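Local coordinates for protein MamA (Candidatus Magnetobacterium bavaricum, PDB 3VTX) that is a tetratricopeptide-repeat protein, an all-helical scaffold of stacked antiparallel helices of a kind that commonly serves as a surface for binding other proteins, at residues 41-46 with 72-77; 90-95 with 114-119; 14-19 with 26-31. All coordinates share one frame; numbering follows the deposited sequence.

Contact 1: 41-46 with 72-77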
# COMPACT_ATOMS: atom_id res chain seq x y z
N THR A 41 -2.55 -18.87 4.64
CA THR A 41 -2.98 -18.43 6.00
C THR A 41 -2.16 -17.29 6.56
O THR A 41 -2.73 -16.36 7.13
CB THR A 41 -3.10 -19.60 6.96
OG1 THR A 41 -4.01 -20.52 6.34
CG2 THR A 41 -3.76 -19.19 8.40
N LEU A 42 -0.86 -17.33 6.37
CA LEU A 42 -0.00 -16.23 6.80
C LEU A 42 -0.41 -14.92 6.15
O LEU A 42 -0.54 -13.89 6.84
CB LEU A 42 1.47 -16.53 6.57
CG LEU A 42 2.11 -17.49 7.53
CD1 LEU A 42 3.49 -18.02 7.00
CD2 LEU A 42 2.27 -16.95 8.99
N LEU A 43 -0.74 -14.95 4.86
CA LEU A 43 -1.13 -13.73 4.15
C LEU A 43 -2.50 -13.27 4.64
O LEU A 43 -2.74 -12.12 4.83
CB LEU A 43 -1.14 -13.98 2.64
CG LEU A 43 -1.48 -12.75 1.84
CD1 LEU A 43 -0.56 -11.54 2.14
CD2 LEU A 43 -1.40 -13.15 0.31
N LYS A 44 -3.43 -14.20 4.82
CA LYS A 44 -4.74 -13.84 5.31
C LYS A 44 -4.70 -13.28 6.72
O LYS A 44 -5.42 -12.26 6.97
CB LYS A 44 -5.73 -15.02 5.27
CG LYS A 44 -6.27 -15.30 3.86
CD LYS A 44 -6.93 -16.70 3.82
CE LYS A 44 -7.67 -16.88 2.44
NZ LYS A 44 -8.42 -18.14 2.49
N LEU A 45 -3.87 -13.87 7.60
CA LEU A 45 -3.76 -13.33 8.99
C LEU A 45 -3.16 -11.93 8.94
O LEU A 45 -3.60 -11.00 9.61
CB LEU A 45 -2.99 -14.27 9.89
CG LEU A 45 -2.76 -13.88 11.34
CD1 LEU A 45 -4.14 -13.61 11.98
CD2 LEU A 45 -1.94 -14.89 12.05
N GLY A 46 -2.13 -11.76 8.13
CA GLY A 46 -1.54 -10.42 7.92
C GLY A 46 -2.59 -9.43 7.47
O GLY A 46 -2.68 -8.32 7.98
N SER A 72 5.33 -12.99 -4.30
CA SER A 72 4.04 -12.34 -4.28
C SER A 72 4.26 -10.79 -4.17
O SER A 72 4.70 -10.26 -3.08
CB SER A 72 3.21 -12.78 -3.06
OG SER A 72 2.09 -11.93 -2.80
N ALA A 73 3.95 -10.09 -5.23
CA ALA A 73 4.10 -8.61 -5.23
C ALA A 73 3.22 -8.01 -4.11
O ALA A 73 3.63 -7.08 -3.38
CB ALA A 73 3.79 -7.98 -6.58
N GLU A 74 2.03 -8.54 -3.98
CA GLU A 74 1.04 -8.03 -2.99
C GLU A 74 1.58 -8.17 -1.58
O GLU A 74 1.46 -7.25 -0.78
CB GLU A 74 -0.31 -8.73 -3.12
CG GLU A 74 -1.37 -8.19 -2.18
CD GLU A 74 -2.72 -8.91 -2.14
OE1 GLU A 74 -2.77 -10.16 -2.06
OE2 GLU A 74 -3.73 -8.17 -2.01
N ALA A 75 2.12 -9.34 -1.25
CA ALA A 75 2.68 -9.51 0.08
C ALA A 75 3.75 -8.48 0.41
O ALA A 75 3.77 -7.94 1.51
CB ALA A 75 3.20 -10.92 0.26
N TYR A 76 4.68 -8.25 -0.51
CA TYR A 76 5.69 -7.24 -0.37
C TYR A 76 5.08 -5.83 -0.24
O TYR A 76 5.61 -5.01 0.53
CB TYR A 76 6.74 -7.35 -1.47
CG TYR A 76 7.77 -8.44 -1.24
CD1 TYR A 76 8.67 -8.34 -0.20
CD2 TYR A 76 7.86 -9.55 -2.11
CE1 TYR A 76 9.62 -9.34 -0.00
CE2 TYR A 76 8.82 -10.53 -1.91
CZ TYR A 76 9.68 -10.41 -0.89
OH TYR A 76 10.69 -11.37 -0.70
N TYR A 77 4.04 -5.55 -1.03
CA TYR A 77 3.40 -4.26 -0.97
C TYR A 77 2.82 -4.06 0.43
O TYR A 77 2.90 -2.97 0.98
CB TYR A 77 2.28 -4.17 -2.05
CG TYR A 77 1.40 -2.93 -1.87
CD1 TYR A 77 1.89 -1.61 -2.10
CD2 TYR A 77 0.09 -3.06 -1.40
CE1 TYR A 77 1.07 -0.55 -1.91
CE2 TYR A 77 -0.75 -1.93 -1.18
CZ TYR A 77 -0.20 -0.70 -1.43
OH TYR A 77 -0.95 0.44 -1.23
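Leu43 reaches across from helix 39-51 and divides its two methyl branches between two residues in the first turn of helix 73-85. CD1 rests against the methyl group of Ala75, with Leu43 CD1 4.2 Å from Ala75 CB, while CD2 turns to the carboxylate end of Glu74, with Leu43 CD2 4.1 Å from Glu74 OE1. Both are loose van der Waals approaches. The backbones come nearest at the same place, where the CA atoms of Leu43 and Ala75 are 7.0 Å apart, and alanine's short side chain leaves the leucine to do the reaching.

Glu74 runs roughly at right angles to Leu43. Its CG stands anti to the backbone N (chi1 -177°) and the chain stays extended beyond it, which brings the carboxylate up beside the leucine with OE1 leading and OE2 turned farther off. The charge is not spent on the leucine: OE1 makes a salt bridge with Lys47, which lies just past segment 41-46, one turn beyond Leu43.

The start of helix 73-85 is secured by Ser72, the N-cap residue. Its hydroxyl accepts a nearly straight bond from the backbone (Ala75 N to Ser72 OG 3.0 Å, N-H...O angle 164°), tying up an amide of the first turn just where Leu43 arrives.

A helix packing on the next but one in the chain, with the intervening helix against both, fits the stacking of a tetratricopeptide-repeat array. Here that intervening helix is 55-68: its Phe65 touches Leu43 as well as Ala75, and its Leu68 meets Leu42. Helix 21-34 takes Thr41 and Leu45 of helix 39-51, whereas Tyr76 of helix 73-85 packs onto helix 89-102 through Arg98, Ala99 and Leu102.

Contact 2: 90-95 with 114-119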
# COMPACT_ATOMS: atom_id res chain seq x y z
N GLN A 90 13.35 2.30 5.88
CA GLN A 90 14.16 1.49 4.99
C GLN A 90 13.61 0.11 4.75
O GLN A 90 13.74 -0.42 3.66
CB GLN A 90 15.61 1.39 5.50
CG GLN A 90 16.57 0.72 4.50
CD GLN A 90 16.62 1.43 3.18
OE1 GLN A 90 16.85 2.63 3.14
NE2 GLN A 90 16.33 0.72 2.10
N ALA A 91 12.95 -0.48 5.75
CA ALA A 91 12.35 -1.76 5.50
C ALA A 91 11.18 -1.57 4.51
O ALA A 91 10.81 -2.49 3.82
CB ALA A 91 11.82 -2.40 6.86
N ALA A 92 10.53 -0.42 4.58
CA ALA A 92 9.40 -0.11 3.71
C ALA A 92 9.90 -0.05 2.26
O ALA A 92 9.31 -0.61 1.38
CB ALA A 92 8.69 1.18 4.10
N ILE A 93 10.95 0.75 2.06
CA ILE A 93 11.59 0.86 0.73
C ILE A 93 11.96 -0.52 0.23
O ILE A 93 11.66 -0.88 -0.91
CB ILE A 93 12.83 1.78 0.78
CG1 ILE A 93 12.43 3.24 1.02
CG2 ILE A 93 13.62 1.72 -0.52
CD1 ILE A 93 13.60 4.09 1.50
N ASP A 94 12.68 -1.28 1.05
CA ASP A 94 13.18 -2.58 0.59
C ASP A 94 12.03 -3.46 0.09
O ASP A 94 12.07 -3.96 -1.03
CB ASP A 94 13.97 -3.33 1.65
CG ASP A 94 15.30 -2.66 2.03
OD1 ASP A 94 15.83 -1.73 1.34
OD2 ASP A 94 15.80 -3.06 3.11
N ALA A 95 10.95 -3.56 0.87
CA ALA A 95 9.81 -4.30 0.48
C ALA A 95 9.07 -3.77 -0.71
O ALA A 95 8.68 -4.53 -1.55
CB ALA A 95 8.80 -4.44 1.69
N GLY A 114 6.96 6.39 -3.36
CA GLY A 114 7.13 7.83 -3.46
C GLY A 114 6.80 8.59 -2.16
O GLY A 114 7.58 9.48 -1.73
N LEU A 115 5.73 8.16 -1.50
CA LEU A 115 5.32 8.74 -0.22
C LEU A 115 6.44 8.51 0.79
O LEU A 115 6.80 9.44 1.58
CB LEU A 115 4.02 8.17 0.29
CG LEU A 115 2.80 8.57 -0.53
CD1 LEU A 115 1.58 7.85 0.10
CD2 LEU A 115 2.52 10.13 -0.63
N VAL A 116 6.98 7.32 0.83
CA VAL A 116 8.04 6.99 1.78
C VAL A 116 9.29 7.90 1.49
O VAL A 116 9.80 8.57 2.43
CB VAL A 116 8.41 5.53 1.77
CG1 VAL A 116 9.58 5.24 2.79
CG2 VAL A 116 7.26 4.65 2.13
N TYR A 117 9.73 7.96 0.25
CA TYR A 117 10.89 8.79 -0.12
C TYR A 117 10.67 10.25 0.20
O TYR A 117 11.50 10.88 0.83
CB TYR A 117 11.18 8.67 -1.57
CG TYR A 117 11.99 7.44 -1.96
CD1 TYR A 117 13.14 7.02 -1.27
CD2 TYR A 117 11.65 6.77 -3.14
CE1 TYR A 117 13.85 5.90 -1.71
CE2 TYR A 117 12.38 5.66 -3.56
CZ TYR A 117 13.46 5.26 -2.86
OH TYR A 117 14.15 4.17 -3.35
N ASP A 118 9.47 10.74 -0.05
CA ASP A 118 9.27 12.16 0.20
C ASP A 118 9.32 12.43 1.71
O ASP A 118 9.81 13.50 2.13
CB ASP A 118 7.97 12.67 -0.36
CG ASP A 118 7.99 14.23 -0.60
OD1 ASP A 118 8.96 14.71 -1.21
OD2 ASP A 118 7.03 14.90 -0.08
N SER A 119 8.84 11.48 2.49
CA SER A 119 8.84 11.62 3.94
C SER A 119 10.22 11.68 4.51
O SER A 119 10.37 12.16 5.64
CB SER A 119 8.05 10.56 4.68
OG SER A 119 8.77 9.33 4.72
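With CG1 anti to its carbonyl carbon (chi1 -69°), Ile93 sends its longer branch towards helix 107-119, and the ring of Tyr117, placed beside its own backbone N (chi1 -81°), swings back to meet it. The isoleucine touches the tyrosine with several atoms. Ile93 CD1 lies 3.7 Å from Tyr117 CE1, approaching the ring obliquely, and Ile93 CG2 is 3.8 Å from Tyr117 OH. The two side chains cross at about a right angle, the isoleucine spanning the ring from CE1 to the hydroxyl.

Val116 fills in beside them by using both methyls. Its CG1 meets Ile93, with Val116 CG1 3.9 Å from Ile93 CG1, and its CG2 takes the methyl of Ala92, with Val116 CG2 4.2 Å from Ala92 CB. Lys89 and Leu96 also touch Val116, which therefore sits among residues one to two turns apart on a single helix face, as a knob does in knobs-into-holes packing.

Polar groups keep to the margins. Gln90 NE2 gives a short bond to Asp94 OD1 (2.6 Å) along one helix, reaching the oxygen from above the carboxylate plane. On the other helix Ser119 OG donates to Val116 O at 2.6 Å and also bonds to Lys89 NZ, which links the two helices.

The segment axes approach to 9.9 Å at 148°, close to antiparallel. Close packing of consecutive, nearly antiparallel helices is the hallmark of the tetratricopeptide-repeat fold, and this buried apolar seam is one such interface.

Contact 3: 14-19 with 26-31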
# COMPACT_ATOMS: atom_id res chain seq x y z
N LYS A 14 -14.90 -16.72 6.69
CA LYS A 14 -16.31 -16.35 6.84
C LYS A 14 -16.46 -15.35 8.02
O LYS A 14 -17.25 -14.44 7.99
CB LYS A 14 -17.15 -17.58 7.16
CG LYS A 14 -17.68 -18.36 5.96
CD LYS A 14 -17.99 -19.81 6.34
CE LYS A 14 -19.08 -19.94 7.43
NZ LYS A 14 -19.79 -21.29 7.27
N LYS A 15 -15.69 -15.58 9.07
CA LYS A 15 -15.66 -14.58 10.18
C LYS A 15 -15.11 -13.25 9.76
O LYS A 15 -15.66 -12.22 10.10
CB LYS A 15 -14.96 -15.18 11.38
CG LYS A 15 -15.83 -16.18 12.14
CD LYS A 15 -15.21 -16.73 13.42
CE LYS A 15 -16.06 -17.83 14.09
NZ LYS A 15 -15.55 -18.18 15.47
N ARG A 16 -14.02 -13.23 8.98
CA ARG A 16 -13.49 -12.03 8.51
C ARG A 16 -14.56 -11.25 7.65
O ARG A 16 -14.80 -10.04 7.83
CB ARG A 16 -12.23 -12.33 7.69
CG ARG A 16 -11.49 -11.07 7.27
CD ARG A 16 -10.29 -11.43 6.45
NE ARG A 16 -9.73 -10.23 5.93
CZ ARG A 16 -9.01 -10.14 4.83
NH1 ARG A 16 -8.60 -8.96 4.45
NH2 ARG A 16 -8.77 -11.21 4.09
N THR A 17 -15.24 -11.98 6.79
CA THR A 17 -16.23 -11.32 5.90
C THR A 17 -17.33 -10.61 6.71
O THR A 17 -17.69 -9.44 6.44
CB THR A 17 -16.78 -12.37 4.92
OG1 THR A 17 -15.71 -12.72 4.04
CG2 THR A 17 -17.97 -11.84 4.13
N LYS A 18 -17.72 -11.27 7.78
CA LYS A 18 -18.70 -10.82 8.78
C LYS A 18 -18.20 -9.71 9.74
O LYS A 18 -19.00 -9.09 10.45
CB LYS A 18 -19.08 -12.12 9.53
CG LYS A 18 -20.19 -12.11 10.54
CD LYS A 18 -20.65 -13.56 10.77
CE LYS A 18 -21.71 -13.64 11.86
NZ LYS A 18 -22.53 -14.89 11.72
N GLY A 19 -16.90 -9.42 9.76
CA GLY A 19 -16.39 -8.26 10.50
C GLY A 19 -15.96 -8.72 11.91
O GLY A 19 -15.61 -7.91 12.75
N ARG A 26 -8.41 -15.92 15.48
CA ARG A 26 -8.39 -17.19 16.21
C ARG A 26 -8.34 -18.39 15.29
O ARG A 26 -7.53 -19.30 15.52
CB ARG A 26 -9.53 -17.30 17.22
CG ARG A 26 -9.27 -16.44 18.39
CD ARG A 26 -10.31 -16.58 19.53
NE ARG A 26 -11.47 -15.77 19.27
CZ ARG A 26 -12.65 -16.19 18.90
NH1 ARG A 26 -13.62 -15.30 18.75
NH2 ARG A 26 -12.88 -17.47 18.79
N ALA A 27 -9.18 -18.40 14.29
CA ALA A 27 -9.21 -19.50 13.36
C ALA A 27 -7.89 -19.64 12.54
O ALA A 27 -7.33 -20.73 12.43
CB ALA A 27 -10.42 -19.36 12.43
N TYR A 28 -7.29 -18.52 12.12
CA TYR A 28 -6.08 -18.57 11.34
C TYR A 28 -4.90 -18.96 12.18
O TYR A 28 -4.03 -19.78 11.74
CB TYR A 28 -5.88 -17.19 10.69
CG TYR A 28 -6.89 -16.74 9.62
CD1 TYR A 28 -7.42 -17.61 8.68
CD2 TYR A 28 -7.24 -15.41 9.49
CE1 TYR A 28 -8.33 -17.18 7.75
CE2 TYR A 28 -8.08 -14.97 8.50
CZ TYR A 28 -8.61 -15.86 7.62
OH TYR A 28 -9.43 -15.39 6.66
N LYS A 29 -4.91 -18.53 13.45
CA LYS A 29 -3.90 -18.92 14.38
C LYS A 29 -3.95 -20.45 14.63
O LYS A 29 -2.88 -21.07 14.85
CB LYS A 29 -3.92 -18.15 15.66
CG LYS A 29 -3.40 -16.69 15.57
CD LYS A 29 -3.47 -15.95 16.85
CE LYS A 29 -2.88 -14.58 16.80
NZ LYS A 29 -3.06 -13.92 18.12
N LYS A 30 -5.16 -20.99 14.67
CA LYS A 30 -5.36 -22.44 14.90
C LYS A 30 -4.76 -23.20 13.68
O LYS A 30 -3.99 -24.15 13.88
CB LYS A 30 -6.81 -22.73 15.09
CG LYS A 30 -7.08 -24.29 15.36
CD LYS A 30 -8.27 -24.57 16.25
CE LYS A 30 -8.24 -26.05 16.79
NZ LYS A 30 -6.90 -26.30 17.47
N VAL A 31 -5.02 -22.71 12.47
CA VAL A 31 -4.40 -23.27 11.26
C VAL A 31 -2.88 -23.32 11.41
O VAL A 31 -2.23 -24.35 11.13
CB VAL A 31 -4.79 -22.54 10.02
CG1 VAL A 31 -3.94 -23.04 8.79
CG2 VAL A 31 -6.23 -22.62 9.74
O HOH W 1 -16.06 -15.87 17.02
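Lys15 and Arg26 share a water molecule that accepts from both: it lies 2.8 Å from Lys15 NZ and 3.0 Å from Arg26 NH1. The two cationic groups are themselves close, with Lys15 NZ 4.3 Å from Arg26 NH2 and standing obliquely to the guanidinium. The water oxygen between them, together with the salt bridge from Arg26 NE to Asp22, probably eases that repulsion. Lys15 gets there on a fully stretched chain.

Further in, Arg16 and Tyr28 meet through aliphatic carbon and hydroxyl, Arg16 CD lying 4.1 Å from Tyr28 OH. The side chains cross at about a right angle, and the guanidinium and ring planes are 72° apart, so the two groups do not stack. With CG anti to the backbone N (chi1 -173°) and an extended chain, Arg16 carries its charged end past the phenol to a salt bridge with Asp51. Tyr28 OH has its own partner in Asp13.

Just beyond these residues helix 5-18 ends in a Schellman motif at Gly19, whose N bonds to Arg16 O at 2.9 Å and weakly to Lys15 O.

Helices 5-18 and 21-34, consecutive and joined by a short turn, pair as a helical hairpin within a tetratricopeptide-repeat family region. Helix 39-51 lies against both, its Thr48 touching Arg16 and Tyr28 alike, while Ala27 packs on Ile11 of helix 5-18.

How the contacts relate
The chain runs through contact 3, then contact 1, then contact 2, each closing before the next opens, so the three sample successive steps of one helical array. Contacts 3 and 1 have centres about 15 Å apart and touch directly, because Tyr28 of helix 21-34 packs on Thr41, Lys44 and Leu45 of helix 39-51. Contacts 1 and 2 have centres about 18 Å apart and meet where Tyr76 of helix 73-85 packs on Ala95 of helix 89-102. Contacts 2 and 3, about 31 Å between centres, do not touch and lie on opposite sides of the chain's centre. Each contact thus meets only its neighbours along the chain among the three, as expected of an elongated tetratricopeptide-repeat scaffold.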